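Local coordinates for 6-carboxyhexanoate--CoA ligase (Aquifex aeolicus, PDB 5TVA), which is a BioW-type CoA ligase that binds adenosine monophosphate and coenzyme A, at residues A[113-118]-A[215-220]; A[179-184]-A[204-209]. All coordinates share one frame; numbering follows the deposited sequence.

Contact 1. Residues A[113-118]-A[215-220]; sequences RGAVLM and RVYFVS. With AMP (adenosine monophosphate), chain C.
M118 lies beside F218 on parallel neighbouring strands, the two side chains running alongside each other on the same side of the sheet, and its sulfur meets the ring obliquely: SD of M118 is 3.7 Å from CE1 of F218, a Met-aromatic contact. With CG anti to the backbone N (chi1 170°), M118 reaches along its own face of the sheet, where its CB also packs against CG1 of V216. That same methyl, CG1 of V216, lies over a face of the F218 ring, off-centre, and helix 91-102 covers this side through V93, A97 and I100.

The other face carries Y217. CB of A115 stands almost over the middle of the tyrosine ring, 3.6 Å from its centroid and 11° off the normal, a CH-pi contact, while CD2 of L117 comes to the ring edge 3.8 Å from CD2 of Y217. With A115 on one face and L117 at its edge, the ring extends toward the nucleotide, and its OH, hydrogen-bonded to T136, lies 3.1 Å from C2 of AMP. Helix 224-233 closes over L117, Y217 and V219.

Four backbone hydrogen bonds join the strands, V116 N to R215 O, Y217 N to V116 O, M118 N to Y217 O and V219 N to M118 O. Beyond them a water bridges G114 O and R215 N, and NE of R215 makes a weak hydrogen bond of 3.2 Å to the ribose O4' of AMP; NH1 of R215 is hydrogen-bonded to the Y191 hydroxyl.

The pairing is a regular parallel one between 116-119, an outermost strand of the mixed six-stranded sheet, and 214-219. Its N-terminal end opens into the AMP pocket, where G114, A115, R215 and Y217 line the nucleotide.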
# COMPACT_ATOMS: atom_id res chain seq x y z
N ARG A 113 -4.64 3.51 10.61
CA ARG A 113 -3.36 4.08 10.22
C ARG A 113 -2.47 3.06 9.54
O ARG A 113 -1.25 3.28 9.46
CB ARG A 113 -2.64 4.69 11.43
CG ARG A 113 -3.45 5.73 12.18
CD ARG A 113 -2.76 6.18 13.46
NE ARG A 113 -3.76 6.40 14.50
CZ ARG A 113 -3.90 5.63 15.58
NH1 ARG A 113 -3.08 4.61 15.79
NH2 ARG A 113 -4.86 5.90 16.46
N GLY A 114 -3.04 1.97 9.07
CA GLY A 114 -2.23 0.89 8.52
C GLY A 114 -3.10 -0.26 8.10
O GLY A 114 -4.33 -0.17 8.11
N ALA A 115 -2.46 -1.36 7.74
CA ALA A 115 -3.16 -2.46 7.10
C ALA A 115 -3.59 -3.52 8.11
O ALA A 115 -2.97 -3.71 9.17
CB ALA A 115 -2.27 -3.09 6.02
N VAL A 116 -4.71 -4.19 7.78
CA VAL A 116 -5.11 -5.43 8.43
C VAL A 116 -4.20 -6.56 7.99
O VAL A 116 -3.88 -6.70 6.79
CB VAL A 116 -6.58 -5.77 8.08
CG1 VAL A 116 -6.95 -7.19 8.56
CG2 VAL A 116 -7.55 -4.72 8.63
N LEU A 117 -3.78 -7.41 8.94
CA LEU A 117 -3.08 -8.67 8.66
C LEU A 117 -4.10 -9.80 8.85
O LEU A 117 -4.44 -10.16 9.98
CB LEU A 117 -1.87 -8.87 9.57
CG LEU A 117 -0.73 -7.87 9.34
CD1 LEU A 117 0.31 -7.97 10.41
CD2 LEU A 117 -0.09 -8.08 7.99
N MET A 118 -4.57 -10.36 7.74
CA MET A 118 -5.61 -11.38 7.78
C MET A 118 -5.02 -12.77 7.55
O MET A 118 -4.34 -13.01 6.55
CB MET A 118 -6.70 -11.10 6.75
CG MET A 118 -7.68 -12.24 6.57
SD MET A 118 -9.24 -11.75 5.82
CE MET A 118 -9.87 -10.64 7.07
N ARG A 215 -6.50 -1.33 3.82
CA ARG A 215 -5.76 -2.39 3.18
C ARG A 215 -5.88 -3.65 4.02
O ARG A 215 -5.87 -3.59 5.26
CB ARG A 215 -4.28 -2.02 2.99
CG ARG A 215 -3.99 -1.17 1.77
CD ARG A 215 -2.50 -0.90 1.56
NE ARG A 215 -2.27 0.53 1.64
CZ ARG A 215 -1.99 1.34 0.62
NH1 ARG A 215 -1.82 0.88 -0.61
NH2 ARG A 215 -1.82 2.62 0.87
N VAL A 216 -6.01 -4.79 3.35
CA VAL A 216 -5.98 -6.09 3.99
C VAL A 216 -4.84 -6.87 3.35
O VAL A 216 -4.80 -7.02 2.12
CB VAL A 216 -7.31 -6.85 3.87
CG1 VAL A 216 -7.20 -8.26 4.50
CG2 VAL A 216 -8.43 -6.06 4.54
N TYR A 217 -3.90 -7.34 4.18
CA TYR A 217 -2.81 -8.19 3.74
C TYR A 217 -3.16 -9.63 4.08
O TYR A 217 -3.42 -9.95 5.26
CB TYR A 217 -1.49 -7.81 4.42
CG TYR A 217 -0.91 -6.44 4.11
CD1 TYR A 217 -1.40 -5.66 3.06
CD2 TYR A 217 0.16 -5.94 4.87
CE1 TYR A 217 -0.86 -4.43 2.78
CE2 TYR A 217 0.71 -4.69 4.59
CZ TYR A 217 0.19 -3.93 3.54
OH TYR A 217 0.72 -2.69 3.23
N PHE A 218 -3.14 -10.52 3.08
CA PHE A 218 -3.43 -11.94 3.30
C PHE A 218 -2.12 -12.68 3.56
O PHE A 218 -1.29 -12.79 2.65
CB PHE A 218 -4.19 -12.53 2.12
CG PHE A 218 -5.54 -11.89 1.89
CD1 PHE A 218 -6.65 -12.32 2.59
CD2 PHE A 218 -5.68 -10.83 0.99
CE1 PHE A 218 -7.89 -11.72 2.39
CE2 PHE A 218 -6.91 -10.23 0.79
CZ PHE A 218 -8.01 -10.67 1.48
N VAL A 219 -1.94 -13.17 4.80
CA VAL A 219 -0.68 -13.77 5.24
C VAL A 219 -0.91 -15.14 5.88
O VAL A 219 -1.93 -15.38 6.53
CB VAL A 219 0.09 -12.87 6.25
CG1 VAL A 219 0.42 -11.50 5.65
CG2 VAL A 219 -0.70 -12.73 7.55
N SER A 220 0.07 -16.02 5.73
CA SER A 220 0.05 -17.30 6.42
C SER A 220 0.51 -17.09 7.86
O SER A 220 1.60 -16.57 8.09
CB SER A 220 0.96 -18.29 5.70
OG SER A 220 0.74 -19.61 6.17
P AMP C . -3.40 5.67 1.11
O1P AMP C . -2.62 4.76 0.19
O2P AMP C . -2.46 6.65 1.79
O3P AMP C . -4.71 6.24 0.58
O5' AMP C . -3.94 4.74 2.30
C5' AMP C . -5.06 3.87 2.14
C4' AMP C . -5.30 3.11 3.42
O4' AMP C . -4.29 2.07 3.55
C3' AMP C . -5.19 3.96 4.69
O3' AMP C . -6.44 4.47 5.12
C2' AMP C . -4.54 3.04 5.71
O2' AMP C . -5.53 2.30 6.41
C1' AMP C . -3.73 2.08 4.83
N9 AMP C . -2.31 2.47 4.71
C8 AMP C . -1.82 3.70 4.47
N7 AMP C . -0.46 3.69 4.43
C5 AMP C . -0.04 2.43 4.66
C6 AMP C . 1.26 1.71 4.73
N6 AMP C . 2.45 2.34 4.58
N1 AMP C . 1.23 0.37 4.98
C2 AMP C . 0.07 -0.29 5.15
N3 AMP C . -1.13 0.31 5.09
C4 AMP C . -1.26 1.63 4.84
O HOH W 1 -6.92 -0.69 6.61

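Contact 2. Residues A[179-184]-A[204-209]; sequences LCWSDD and PLKEKG. With AMP (adenosine monophosphate), chain C.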
# COMPACT_ATOMS: atom_id res chain seq x y z
N LEU A 179 -5.69 -6.54 -0.70
CA LEU A 179 -6.85 -5.77 -1.12
C LEU A 179 -6.72 -4.33 -0.62
O LEU A 179 -6.40 -4.09 0.54
CB LEU A 179 -8.16 -6.39 -0.60
CG LEU A 179 -9.47 -5.60 -0.74
CD1 LEU A 179 -9.94 -5.51 -2.19
CD2 LEU A 179 -10.59 -6.20 0.11
N CYS A 180 -6.98 -3.36 -1.51
CA CYS A 180 -6.80 -1.95 -1.16
C CYS A 180 -7.78 -1.08 -1.94
O CYS A 180 -7.88 -1.20 -3.16
CB CYS A 180 -5.37 -1.49 -1.46
SG CYS A 180 -4.98 0.28 -1.14
N TRP A 181 -8.47 -0.19 -1.22
CA TRP A 181 -8.99 1.02 -1.84
C TRP A 181 -8.79 2.20 -0.90
O TRP A 181 -8.58 2.03 0.31
CB TRP A 181 -10.46 0.87 -2.28
CG TRP A 181 -11.49 0.66 -1.22
CD1 TRP A 181 -12.03 1.60 -0.40
CD2 TRP A 181 -12.16 -0.58 -0.91
NE1 TRP A 181 -12.98 1.03 0.42
CE2 TRP A 181 -13.08 -0.30 0.12
CE3 TRP A 181 -12.06 -1.88 -1.40
CZ2 TRP A 181 -13.89 -1.29 0.69
CZ3 TRP A 181 -12.87 -2.87 -0.84
CH2 TRP A 181 -13.77 -2.56 0.19
N SER A 182 -8.85 3.39 -1.49
CA SER A 182 -8.40 4.62 -0.84
C SER A 182 -9.39 5.08 0.24
O SER A 182 -10.58 4.76 0.21
CB SER A 182 -8.20 5.72 -1.88
OG SER A 182 -7.39 6.78 -1.38
N ASP A 183 -8.86 5.82 1.21
CA ASP A 183 -9.69 6.46 2.22
C ASP A 183 -10.27 7.78 1.72
O ASP A 183 -11.35 8.19 2.17
CB ASP A 183 -8.87 6.69 3.49
CG ASP A 183 -7.44 7.17 3.20
OD1 ASP A 183 -6.95 6.98 2.06
OD2 ASP A 183 -6.81 7.73 4.13
N ASP A 184 -9.58 8.45 0.78
CA ASP A 184 -10.04 9.70 0.18
C ASP A 184 -11.36 9.51 -0.56
O ASP A 184 -11.40 8.75 -1.54
CB ASP A 184 -8.97 10.23 -0.78
CG ASP A 184 -9.48 11.37 -1.67
OD1 ASP A 184 -10.44 12.07 -1.28
OD2 ASP A 184 -8.91 11.55 -2.77
N PRO A 204 -15.38 1.01 -9.61
CA PRO A 204 -15.05 1.63 -8.33
C PRO A 204 -15.32 0.70 -7.15
O PRO A 204 -16.34 0.00 -7.12
CB PRO A 204 -15.99 2.84 -8.29
CG PRO A 204 -17.24 2.32 -8.99
CD PRO A 204 -16.79 1.24 -9.97
N LEU A 205 -14.42 0.70 -6.17
CA LEU A 205 -14.61 -0.12 -4.98
C LEU A 205 -15.33 0.62 -3.85
O LEU A 205 -15.57 0.03 -2.79
CB LEU A 205 -13.25 -0.66 -4.50
CG LEU A 205 -12.66 -1.78 -5.37
CD1 LEU A 205 -11.19 -2.08 -5.05
CD2 LEU A 205 -13.49 -3.04 -5.18
N LYS A 206 -15.72 1.88 -4.08
CA LYS A 206 -16.64 2.57 -3.18
C LYS A 206 -17.36 3.67 -3.94
O LYS A 206 -16.92 4.12 -5.00
CB LYS A 206 -15.92 3.17 -1.96
CG LYS A 206 -14.99 4.32 -2.32
CD LYS A 206 -14.52 5.05 -1.08
CE LYS A 206 -13.30 5.87 -1.38
NZ LYS A 206 -12.82 6.54 -0.15
N GLU A 207 -18.47 4.12 -3.35
CA GLU A 207 -19.17 5.29 -3.85
C GLU A 207 -18.35 6.54 -3.60
O GLU A 207 -17.76 6.71 -2.53
CB GLU A 207 -20.53 5.42 -3.18
CG GLU A 207 -21.67 5.61 -4.18
CD GLU A 207 -21.76 4.48 -5.18
OE1 GLU A 207 -21.40 4.71 -6.36
OE2 GLU A 207 -22.19 3.37 -4.77
N LYS A 208 -18.31 7.42 -4.60
CA LYS A 208 -17.58 8.69 -4.52
C LYS A 208 -18.16 9.58 -3.43
O LYS A 208 -19.07 10.37 -3.68
CB LYS A 208 -17.63 9.40 -5.87
CG LYS A 208 -16.69 10.60 -6.00
CD LYS A 208 -16.47 10.94 -7.47
CE LYS A 208 -15.24 11.82 -7.68
NZ LYS A 208 -14.37 11.27 -8.78
N GLY A 209 -17.63 9.46 -2.21
CA GLY A 209 -18.14 10.19 -1.07
C GLY A 209 -17.98 9.40 0.22
O GLY A 209 -18.10 9.96 1.32
P AMP C . -3.40 5.67 1.11
O1P AMP C . -2.62 4.76 0.19
O2P AMP C . -2.46 6.65 1.79
O3P AMP C . -4.71 6.24 0.58
O5' AMP C . -3.94 4.74 2.30
C5' AMP C . -5.06 3.87 2.14
C4' AMP C . -5.30 3.11 3.42
O4' AMP C . -4.29 2.07 3.55
C3' AMP C . -5.19 3.96 4.69
O3' AMP C . -6.44 4.47 5.12
C2' AMP C . -4.54 3.04 5.71
O2' AMP C . -5.53 2.30 6.41
C1' AMP C . -3.73 2.08 4.83
N9 AMP C . -2.31 2.47 4.71
C8 AMP C . -1.82 3.70 4.47
N7 AMP C . -0.46 3.69 4.43
C5 AMP C . -0.04 2.43 4.66
C6 AMP C . 1.26 1.71 4.73
N6 AMP C . 2.45 2.34 4.58
N1 AMP C . 1.23 0.37 4.98
C2 AMP C . 0.07 -0.29 5.15
N3 AMP C . -1.13 0.31 5.09
C4 AMP C . -1.26 1.63 4.84
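The indole of W181 has the carbonyl oxygen of L205 over the centre of one face, 3.8 Å above the plane, and the L205 side chain crosses it obliquely, with CB of L205 3.5 Å from CE3 of W181. CD of K206 approaches the ring obliquely as well. The same L205 oxygen accepts a hydrogen bond from R77.

Past the indole, the K206 chain runs extended beyond CG and delivers its ammonium to the backbone that follows the strand. NZ of K206 donates a hydrogen bond of 2.9 Å to S182 O from above the carbonyl plane, and a weak one of 3.0 Å to D184 O; D210 O is a further acceptor. One buried lysine thus gathers main-chain carbonyls and probably steadies the loop that brings S182 and D183 to AMP, where OD1 of D183 lies 2.8 Å from O3P of the phosphate.

Helix 73-85 flanks W181, L205 and K206, helix 91-102 packs on L179 and W181, and R159 of helix 158-173 touches S182 and D184. The contact therefore joins the end of strand 177-181 to the loop between strands 198-203 and 214-219.

Contacts 1 and 2 have centres about 16 Å apart and share the mixed six-stranded sheet, in which strand 177-181 is the antiparallel neighbour of 214-219. They meet directly: V216 N is 2.9 Å from L179 O, a probable hydrogen bond, and NH1 of R215 packs against SG of C180. Along the chain, 179-184 and 204-209 both fall between 113-118 and 215-220, so the segments of contact 1 enclose those of contact 2 in the sequence. Both reach AMP, contact 1 mainly around the adenosine, contact 2 beside the phosphate, and part of the nucleotide site is thus built from adjoining strands and the loops at their ends.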